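Local atomic coordinates of phage related exonuclease (Haemophilus somnus 129PT, PDB entry 3K93), a protein that is probably a metal-dependent phage-type exonuclease that hydrolyses DNA, as expected of a PD-(D/E)XK-like nuclease, and holds a sodium ion in this crystal. Residues 98-103 / 110-115; 84-89 / 146-151; 73-78 / 154-159. All coordinates share one frame; numbering follows the deposited sequence.

Contact 1 of 3, residues 98-103 / 110-115; sequences ECDIYV and IDTKCS. With NA (sodium ion), chain B.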
loop_
_atom_site.group_PDB
_atom_site.type_symbol
_atom_site.label_atom_id
_atom_site.label_comp_id
_atom_site.label_asym_id
_atom_site.label_seq_id
_atom_site.Cartn_x
_atom_site.Cartn_y
_atom_site.Cartn_z
ATOM N N GLU A 98 6.919 -16.335 -24.687
ATOM C CA GLU A 98 6.392 -16.015 -25.983
ATOM C C GLU A 98 6.598 -14.531 -26.161
ATOM O O GLU A 98 5.913 -13.770 -25.561
ATOM C CB GLU A 98 4.904 -16.329 -26.047
ATOM C CG GLU A 98 4.285 -15.912 -27.371
ATOM C CD GLU A 98 2.831 -16.261 -27.495
ATOM O OE1 GLU A 98 2.471 -17.422 -27.298
ATOM O OE2 GLU A 98 2.051 -15.343 -27.784
ATOM N N CYS A 99 7.567 -14.132 -26.967
ATOM C CA CYS A 99 7.861 -12.730 -27.206
ATOM C C CYS A 99 6.858 -12.178 -28.197
ATOM O O CYS A 99 6.103 -12.941 -28.814
ATOM C CB CYS A 99 9.296 -12.550 -27.703
ATOM S SG CYS A 99 9.646 -13.225 -29.347
ATOM N N ASP A 100 6.806 -10.851 -28.302
ATOM C CA ASP A 100 5.908 -10.180 -29.246
ATOM C C ASP A 100 6.487 -10.229 -30.635
ATOM O O ASP A 100 5.821 -10.682 -31.571
ATOM C CB ASP A 100 5.693 -8.715 -28.866
ATOM C CG ASP A 100 4.942 -8.553 -27.546
ATOM O OD1 ASP A 100 4.061 -9.424 -27.295
ATOM O OD2 ASP A 100 5.248 -7.581 -26.751
ATOM N N ILE A 101 7.716 -9.733 -30.778
ATOM C CA ILE A 101 8.382 -9.631 -32.079
ATOM C C ILE A 101 9.801 -10.181 -32.014
ATOM O O ILE A 101 10.559 -9.870 -31.102
ATOM C CB ILE A 101 8.445 -8.177 -32.566
ATOM C CG1 ILE A 101 7.082 -7.468 -32.361
ATOM C CG2 ILE A 101 8.876 -8.124 -34.038
ATOM C CD1 ILE A 101 7.062 -5.959 -32.673
ATOM N N TYR A 102 10.141 -11.019 -32.989
ATOM C CA TYR A 102 11.485 -11.562 -33.150
ATOM C C TYR A 102 11.982 -11.083 -34.499
ATOM O O TYR A 102 11.301 -11.279 -35.479
ATOM C CB TYR A 102 11.439 -13.099 -33.123
ATOM C CG TYR A 102 12.722 -13.809 -33.518
ATOM C CD1 TYR A 102 13.957 -13.399 -33.030
ATOM C CD2 TYR A 102 12.692 -14.949 -34.342
ATOM C CE1 TYR A 102 15.143 -14.080 -33.372
ATOM C CE2 TYR A 102 13.892 -15.644 -34.682
ATOM C CZ TYR A 102 15.098 -15.185 -34.192
ATOM O OH TYR A 102 16.264 -15.820 -34.507
ATOM N N VAL A 103 13.151 -10.439 -34.528
ATOM C CA VAL A 103 13.772 -9.953 -35.792
ATOM C C VAL A 103 15.148 -10.651 -35.929
ATOM O O VAL A 103 16.170 -10.140 -35.416
ATOM C CB VAL A 103 13.915 -8.383 -35.796
ATOM C CG1 VAL A 103 14.286 -7.862 -37.192
ATOM C CG2 VAL A 103 12.620 -7.732 -35.314
ATOM N N ILE A 110 11.720 -7.431 -29.864
ATOM C CA ILE A 110 10.969 -6.251 -29.497
ATOM C C ILE A 110 9.795 -6.674 -28.685
ATOM O O ILE A 110 9.190 -7.694 -28.984
ATOM C CB ILE A 110 10.493 -5.456 -30.709
ATOM C CG1 ILE A 110 11.687 -4.959 -31.513
ATOM C CG2 ILE A 110 9.681 -4.231 -30.248
ATOM C CD1 ILE A 110 11.337 -4.588 -32.987
ATOM N N ASP A 111 9.496 -5.903 -27.651
ATOM C CA ASP A 111 8.336 -6.099 -26.818
ATOM C C ASP A 111 7.540 -4.773 -26.698
ATOM O O ASP A 111 8.111 -3.714 -26.403
ATOM C CB ASP A 111 8.754 -6.573 -25.419
ATOM C CG ASP A 111 7.613 -7.274 -24.684
ATOM O OD1 ASP A 111 6.738 -6.563 -24.133
ATOM O OD2 ASP A 111 7.538 -8.536 -24.692
ATOM N N THR A 112 6.235 -4.845 -26.931
ATOM C CA THR A 112 5.370 -3.699 -26.837
ATOM C C THR A 112 4.667 -3.682 -25.461
ATOM O O THR A 112 4.133 -4.703 -25.017
ATOM C CB THR A 112 4.299 -3.736 -27.934
ATOM O OG1 THR A 112 3.537 -4.944 -27.817
ATOM C CG2 THR A 112 4.911 -3.631 -29.328
ATOM N N LYS A 113 4.671 -2.533 -24.798
ATOM C CA LYS A 113 3.970 -2.341 -23.545
ATOM C C LYS A 113 2.979 -1.186 -23.755
ATOM O O LYS A 113 3.389 -0.039 -23.922
ATOM C CB LYS A 113 4.966 -1.979 -22.437
ATOM C CG LYS A 113 6.169 -2.965 -22.333
ATOM C CD LYS A 113 5.743 -4.313 -21.810
ATOM C CE LYS A 113 6.965 -5.186 -21.567
ATOM N NZ LYS A 113 6.596 -6.574 -21.253
ATOM N N CYS A 114 1.682 -1.516 -23.737
ATOM C CA CYS A 114 0.613 -0.550 -24.010
ATOM C C CYS A 114 0.195 0.120 -22.729
ATOM O O CYS A 114 -0.585 -0.423 -21.988
ATOM C CB CYS A 114 -0.602 -1.266 -24.635
ATOM S SG CYS A 114 -0.265 -1.783 -26.323
ATOM N N SER A 115 0.713 1.313 -22.475
ATOM C CA SER A 115 0.385 2.051 -21.257
ATOM C C SER A 115 -1.120 2.345 -21.120
ATOM O O SER A 115 -1.819 2.579 -22.123
ATOM C CB SER A 115 1.153 3.363 -21.229
ATOM O OG SER A 115 2.536 3.145 -21.485
HETATM NA NA NA B . 4.275 -7.066 -24.580
HETATM O O HOH W 1 8.833 -9.410 -26.597
HETATM O O HOH W 2 2.152 -7.722 -26.021
HETATM O O HOH W 3 5.209 -9.185 -23.328
HETATM O O HOH W 4 3.175 -6.739 -22.561
#
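D100 and D111 converge on a sodium ion that also takes the backbone oxygen of T112. D100 OD2 lies 2.4 Å from the metal, and T112 O lies equally near; D111 OD1 and three waters complete six ligands. The same D100 OD2 accepts from T112 N at 2.9 Å, with an N-H...O angle of 152°. This donor arrives on the anti side, somewhat out of the carboxylate plane, so one oxygen is gripped by metal and amide together. Two carboxylates stand close here, their planes 41° apart: D111 OD1 is 3.2 Å from D100 OD2, a spacing understandable because both oxygens bind the cation. With its CG trans to the backbone N (chi1 -159°), D111 swings the acid back toward the ion, although its CB points away from 98-103. K113 curls round, its chain bent at chi2, and places NZ 2.9 Å from D111 OD1 in a salt bridge whose hydrogen-bond geometry is weak; NZ also bonds to Q140. The order D100, then D111-T112-K113 on the neighbouring strand, is consistent with the D...(D/E)XK signature of the PD-(D/E)XK nucleases, the sodium probably occupying a catalytic-metal position. Beside the site, strands 101-103 and 108-114 form an antiparallel hairpin. I101 and I110 are a hydrogen-bonded pair: I110 N to I101 O is 3.0 Å, and I101 N to I110 O 3.1 Å. A water bridges D100 N and I110 O just beside that pair. I101 and I110 sit on the same face of the sheet, where CB meets CB at 3.9 Å. Further along, V103 CG2 touches I110 CD1, while I72 and R79 of helix 68-79 cover the two isoleucines.

Contact 2 of 3, residues 84-89 / 146-151; sequences KKNTER and WLWDCD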
loop_
_atom_site.group_PDB
_atom_site.type_symbol
_atom_site.label_atom_id
_atom_site.label_comp_id
_atom_site.label_asym_id
_atom_site.label_seq_id
_atom_site.Cartn_x
_atom_site.Cartn_y
_atom_site.Cartn_z
ATOM N N LYS A 84 5.697 -8.789 -37.694
ATOM C CA LYS A 84 4.502 -9.585 -37.353
ATOM C C LYS A 84 4.598 -10.083 -35.891
ATOM O O LYS A 84 5.687 -10.259 -35.357
ATOM C CB LYS A 84 4.346 -10.789 -38.307
ATOM C CG LYS A 84 4.034 -10.441 -39.781
ATOM N N LYS A 85 3.446 -10.308 -35.266
ATOM C CA LYS A 85 3.377 -10.936 -33.958
ATOM C C LYS A 85 3.996 -12.337 -34.039
ATOM O O LYS A 85 3.565 -13.162 -34.841
ATOM C CB LYS A 85 1.914 -11.027 -33.497
ATOM C CG LYS A 85 1.664 -11.764 -32.108
ATOM C CD LYS A 85 2.286 -11.038 -30.888
ATOM C CE LYS A 85 2.081 -11.808 -29.524
ATOM N NZ LYS A 85 3.040 -12.966 -29.200
ATOM N N ASN A 86 5.027 -12.590 -33.233
ATOM C CA ASN A 86 5.544 -13.951 -33.015
ATOM C C ASN A 86 4.483 -14.848 -32.361
ATOM O O ASN A 86 3.848 -14.452 -31.397
ATOM C CB ASN A 86 6.770 -13.920 -32.094
ATOM C CG ASN A 86 7.020 -15.273 -31.435
ATOM O OD1 ASN A 86 7.439 -16.180 -32.102
ATOM N ND2 ASN A 86 6.695 -15.417 -30.130
ATOM N N THR A 87 4.327 -16.071 -32.837
ATOM C CA THR A 87 3.290 -16.930 -32.298
ATOM C C THR A 87 3.823 -18.189 -31.659
ATOM O O THR A 87 3.040 -19.064 -31.335
ATOM C CB THR A 87 2.263 -17.335 -33.374
ATOM O OG1 THR A 87 2.916 -18.094 -34.400
ATOM C CG2 THR A 87 1.567 -16.074 -33.970
ATOM N N GLU A 88 5.133 -18.309 -31.456
ATOM C CA GLU A 88 5.617 -19.480 -30.741
ATOM C C GLU A 88 6.028 -19.230 -29.303
ATOM O O GLU A 88 6.624 -18.200 -28.966
ATOM C CB GLU A 88 6.716 -20.215 -31.501
ATOM C CG GLU A 88 7.984 -19.444 -31.718
ATOM C CD GLU A 88 9.129 -20.318 -32.214
ATOM O OE1 GLU A 88 9.325 -21.449 -31.716
ATOM O OE2 GLU A 88 9.849 -19.848 -33.095
ATOM N N ARG A 89 5.694 -20.189 -28.460
ATOM C CA ARG A 89 6.138 -20.172 -27.098
ATOM C C ARG A 89 7.342 -21.079 -27.104
ATOM O O ARG A 89 7.252 -22.191 -27.576
ATOM C CB ARG A 89 5.049 -20.697 -26.140
ATOM C CG ARG A 89 5.569 -21.031 -24.679
ATOM C CD ARG A 89 4.500 -20.868 -23.563
ATOM N NE ARG A 89 4.056 -19.460 -23.463
ATOM C CZ ARG A 89 4.526 -18.518 -22.618
ATOM N NH1 ARG A 89 5.488 -18.739 -21.709
ATOM N NH2 ARG A 89 4.015 -17.299 -22.684
ATOM N N TRP A 146 17.588 -15.146 -24.289
ATOM C CA TRP A 146 18.122 -16.480 -24.026
ATOM C C TRP A 146 17.394 -17.507 -24.894
ATOM O O TRP A 146 18.021 -18.237 -25.614
ATOM C CB TRP A 146 17.945 -16.826 -22.559
ATOM C CG TRP A 146 18.577 -18.049 -22.163
ATOM C CD1 TRP A 146 19.544 -18.762 -22.849
ATOM C CD2 TRP A 146 18.350 -18.746 -20.959
ATOM N NE1 TRP A 146 19.909 -19.856 -22.133
ATOM C CE2 TRP A 146 19.190 -19.877 -20.967
ATOM C CE3 TRP A 146 17.507 -18.532 -19.864
ATOM C CZ2 TRP A 146 19.224 -20.772 -19.923
ATOM C CZ3 TRP A 146 17.543 -19.406 -18.837
ATOM C CH2 TRP A 146 18.387 -20.525 -18.862
ATOM N N LEU A 147 16.065 -17.466 -24.877
ATOM C CA LEU A 147 15.259 -18.414 -25.616
ATOM C C LEU A 147 15.360 -18.256 -27.109
ATOM O O LEU A 147 15.185 -19.233 -27.824
ATOM C CB LEU A 147 13.788 -18.317 -25.200
ATOM C CG LEU A 147 13.408 -18.854 -23.836
ATOM C CD1 LEU A 147 12.016 -18.378 -23.448
ATOM C CD2 LEU A 147 13.455 -20.398 -23.819
ATOM N N TRP A 148 15.640 -17.042 -27.587
ATOM C CA TRP A 148 15.674 -16.734 -29.033
ATOM C C TRP A 148 17.073 -16.440 -29.556
ATOM O O TRP A 148 17.214 -16.049 -30.693
ATOM C CB TRP A 148 14.718 -15.560 -29.362
ATOM C CG TRP A 148 13.395 -16.004 -29.807
ATOM C CD1 TRP A 148 13.032 -16.288 -31.082
ATOM C CD2 TRP A 148 12.237 -16.254 -28.992
ATOM N NE1 TRP A 148 11.723 -16.682 -31.121
ATOM C CE2 TRP A 148 11.212 -16.679 -29.854
ATOM C CE3 TRP A 148 11.970 -16.148 -27.620
ATOM C CZ2 TRP A 148 9.940 -17.013 -29.398
ATOM C CZ3 TRP A 148 10.706 -16.472 -27.168
ATOM C CH2 TRP A 148 9.709 -16.912 -28.053
ATOM N N ASP A 149 18.104 -16.668 -28.743
ATOM C CA ASP A 149 19.509 -16.470 -29.158
ATOM C C ASP A 149 19.751 -15.093 -29.761
ATOM O O ASP A 149 20.312 -14.992 -30.840
ATOM C CB ASP A 149 19.970 -17.556 -30.149
ATOM C CG ASP A 149 20.166 -18.926 -29.492
ATOM O OD1 ASP A 149 20.695 -19.019 -28.360
ATOM O OD2 ASP A 149 19.816 -19.933 -30.132
ATOM N N CYS A 150 19.313 -14.050 -29.058
ATOM C CA CYS A 150 19.437 -12.667 -29.522
ATOM C C CYS A 150 20.419 -11.892 -28.681
ATOM O O CYS A 150 20.672 -12.206 -27.514
ATOM C CB CYS A 150 18.076 -11.941 -29.465
ATOM S SG CYS A 150 16.895 -12.458 -30.748
ATOM N N ASP A 151 20.936 -10.834 -29.289
ATOM C CA ASP A 151 21.922 -9.948 -28.679
ATOM C C ASP A 151 21.323 -8.722 -28.057
ATOM O O ASP A 151 21.959 -8.124 -27.206
ATOM C CB ASP A 151 22.960 -9.497 -29.728
ATOM C CG ASP A 151 23.868 -10.623 -30.147
ATOM O OD1 ASP A 151 23.990 -11.611 -29.373
ATOM O OD2 ASP A 151 24.441 -10.517 -31.250
#
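W148 drives the benzo edge of its indole into a turn built by N86 and E88. The tight part is small. E88 O meets this edge in the plane of the ring, 3.5 Å from W148 CH2, and N86 ND2 comes within 3.7 Å of W148 CZ2 along an oblique line. Amide and ring are almost perpendicular, at 88°, which means that the two flat groups do not stack. The turn itself is fastened from within: N86 OD1 takes E88 N at 3.2 Å, although the donor stands well above the carbonyl plane, and N86 ND2 returns a bond of 3.0 Å to E88 O, which lies near the plane of the amide. This is an Asx turn with a second, reverse bond, and it fixes the rotation of the amide; ND2 is also bound to C99 O beside the hairpin strand 101-103. On the other side, W148 lies in the last turn of helix 137-148, its CB pointing toward the loop 84-89. The chain after it turns through D149 with positive phi in a Schellman motif. R90 makes a cation-pi contact with the indole, and Y102 meets it with the ring planes inclined. The solvent side is looser. E88 is exposed, and its first torsion of 64°, with CG lodged between backbone N and carbonyl carbon, starts an extended chain whose CG passes 3.9 Å from W148 CZ2. Its carboxylate, turned steeply against the ring, leaves OE2 4.2 Å from W148 NE1, too far for a bond, while OE1 makes a long, weak ion pair with R90.

Contact 3 of 3, residues 73-78 / 154-159; sequences KLSGVT and QIDFVL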
loop_
_atom_site.group_PDB
_atom_site.type_symbol
_atom_site.label_atom_id
_atom_site.label_comp_id
_atom_site.label_asym_id
_atom_site.label_seq_id
_atom_site.Cartn_x
_atom_site.Cartn_y
_atom_site.Cartn_z
ATOM N N LYS A 73 2.429 -2.731 -35.318
ATOM C CA LYS A 73 2.524 -1.859 -36.489
ATOM C C LYS A 73 3.322 -0.609 -36.164
ATOM O O LYS A 73 4.154 -0.216 -36.945
ATOM C CB LYS A 73 1.143 -1.499 -37.084
ATOM C CG LYS A 73 0.572 -2.583 -38.076
ATOM N N LEU A 74 3.108 0.005 -35.015
ATOM C CA LEU A 74 3.890 1.205 -34.657
ATOM C C LEU A 74 5.392 0.855 -34.459
ATOM O O LEU A 74 6.298 1.613 -34.860
ATOM C CB LEU A 74 3.317 1.871 -33.406
ATOM C CG LEU A 74 3.989 3.165 -32.903
ATOM C CD1 LEU A 74 4.098 4.248 -33.998
ATOM C CD2 LEU A 74 3.267 3.732 -31.677
ATOM N N SER A 75 5.638 -0.292 -33.846
ATOM C CA SER A 75 7.008 -0.797 -33.683
ATOM C C SER A 75 7.673 -0.922 -35.020
ATOM O O SER A 75 8.819 -0.546 -35.156
ATOM C CB SER A 75 7.025 -2.146 -32.953
ATOM O OG SER A 75 6.668 -1.980 -31.600
ATOM N N GLY A 76 6.931 -1.421 -36.004
ATOM C CA GLY A 76 7.426 -1.569 -37.362
ATOM C C GLY A 76 7.684 -0.267 -38.103
ATOM O O GLY A 76 8.760 -0.094 -38.650
ATOM N N VAL A 77 6.715 0.659 -38.121
ATOM C CA VAL A 77 6.912 1.921 -38.855
ATOM C C VAL A 77 7.993 2.772 -38.204
ATOM O O VAL A 77 8.725 3.460 -38.892
ATOM C CB VAL A 77 5.618 2.776 -39.023
ATOM C CG1 VAL A 77 4.514 1.971 -39.723
ATOM C CG2 VAL A 77 5.159 3.310 -37.682
ATOM N N THR A 78 8.121 2.714 -36.888
ATOM C CA THR A 78 9.177 3.452 -36.201
ATOM C C THR A 78 10.554 3.013 -36.706
ATOM O O THR A 78 11.469 3.824 -36.762
ATOM C CB THR A 78 9.093 3.262 -34.687
ATOM O OG1 THR A 78 7.903 3.906 -34.199
ATOM C CG2 THR A 78 10.322 3.864 -33.993
ATOM N N GLN A 154 14.455 -4.472 -27.326
ATOM C CA GLN A 154 13.985 -3.131 -27.228
ATOM C C GLN A 154 12.564 -3.151 -26.727
ATOM O O GLN A 154 11.722 -3.799 -27.310
ATOM C CB GLN A 154 14.096 -2.449 -28.600
ATOM C CG GLN A 154 15.530 -2.293 -29.084
ATOM C CD GLN A 154 15.599 -1.636 -30.408
ATOM O OE1 GLN A 154 14.697 -0.909 -30.781
ATOM N NE2 GLN A 154 16.666 -1.886 -31.147
ATOM N N ILE A 155 12.311 -2.453 -25.629
ATOM C CA ILE A 155 10.983 -2.400 -25.028
ATOM C C ILE A 155 10.363 -1.123 -25.543
ATOM O O ILE A 155 10.858 -0.034 -25.262
ATOM C CB ILE A 155 11.058 -2.346 -23.494
ATOM C CG1 ILE A 155 11.806 -3.548 -22.935
ATOM C CG2 ILE A 155 9.677 -2.260 -22.880
ATOM C CD1 ILE A 155 12.368 -3.316 -21.526
ATOM N N ASP A 156 9.314 -1.262 -26.338
ATOM C CA ASP A 156 8.546 -0.122 -26.864
ATOM C C ASP A 156 7.339 0.150 -25.947
ATOM O O ASP A 156 6.323 -0.554 -26.011
ATOM C CB ASP A 156 8.022 -0.463 -28.264
ATOM C CG ASP A 156 9.084 -0.327 -29.368
ATOM O OD1 ASP A 156 10.241 0.117 -29.125
ATOM O OD2 ASP A 156 8.719 -0.641 -30.515
ATOM N N PHE A 157 7.463 1.145 -25.075
ATOM C CA PHE A 157 6.344 1.660 -24.299
ATOM C C PHE A 157 5.548 2.541 -25.261
ATOM O O PHE A 157 6.099 3.490 -25.809
ATOM C CB PHE A 157 6.839 2.510 -23.142
ATOM C CG PHE A 157 7.528 1.729 -22.087
ATOM C CD1 PHE A 157 6.797 1.036 -21.145
ATOM C CD2 PHE A 157 8.898 1.691 -22.014
ATOM C CE1 PHE A 157 7.431 0.310 -20.163
ATOM C CE2 PHE A 157 9.531 0.967 -21.021
ATOM C CZ PHE A 157 8.807 0.273 -20.115
ATOM N N VAL A 158 4.257 2.209 -25.435
ATOM C CA VAL A 158 3.386 2.875 -26.389
ATOM C C VAL A 158 2.057 3.274 -25.746
ATOM O O VAL A 158 1.413 2.465 -25.044
ATOM C CB VAL A 158 3.148 1.993 -27.623
ATOM C CG1 VAL A 158 4.431 1.876 -28.432
ATOM C CG2 VAL A 158 2.649 0.624 -27.221
ATOM N N LEU A 159 1.661 4.531 -25.951
ATOM C CA LEU A 159 0.401 5.079 -25.435
ATOM C C LEU A 159 -0.557 5.307 -26.581
ATOM O O LEU A 159 -0.315 6.172 -27.453
ATOM C CB LEU A 159 0.628 6.422 -24.705
ATOM C CG LEU A 159 -0.646 7.043 -24.132
ATOM C CD1 LEU A 159 -1.322 6.108 -23.096
ATOM C CD2 LEU A 159 -0.401 8.476 -23.539
#
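A buried helix-on-sheet contact joins helix 68-79 to strand 152-158, one of the inner strands of the four-stranded sheet, through one polar and one apolar pair. The backbones stand apart as expected for such packing: S75 CA is 7.0 Å from D156 CA, and L74 CA is 8.5 Å from V158 CA, so side chains alone bridge the interface. S75 OG donates to D156 OD2 at 2.7 Å, a short bond that uses the anti lone pair, the one facing away from OD1. Both groups lie beside their own backbone N (chi1 -70° for S75, -79° for D156), which turns hydroxyl and carboxylate to each other across the gap; S75 CB follows, 3.3 Å from the same oxygen. D156 OD2 is held a second time, by a salt bridge with R79 one helical turn further on, whose NH1 also reaches S75 O. D156 OD1, meanwhile, is bound to T191 OG1 on strand 189-195. A carboxylate buried against the sheet is therefore supplied with partners at both oxygens, which would be expected to keep it charged. The apolar pair is slighter. L74 CD2 lies 3.9 Å from V158 CG1, the two side chains running antiparallel alongside one another, and since V158 was modelled in two conformers this touch is less certain. Within the helix, T78 OG1 returns to L74 O at 2.9 Å, joining T78 N on the same acceptor from the other face of its plane. Along the strand, D156 and V158 face this helix, whereas I155 and F157 turn to helix 137-148. A sheet flanked in this way by helices on both faces is consistent with the alpha/beta core of the PD-(D/E)XK nucleases.

Contacts 1 and 3 are both buried and share the central sheet, since strands 108-114 and 152-158 are parallel neighbours joined by backbone bonds from D111 O to D156 N and K113 O to V158 N. Contact 2 is only partly buried, with E88 exposed. It touches contact 1 where N86 N meets D100 O and where W148 packs on Y102; it adjoins contact 3 in sequence but makes no other touch with it, their centres about 16 Å apart. Their chemistry follows position: metal coordination and strand pairing in 98-103/110-115, a hydroxyl-carboxylate bond between helix and sheet in 73-78/154-159, and an aromatic edge against a polar turn in 84-89/146-151. Along the chain each is nested, 1 inside 2 inside 3.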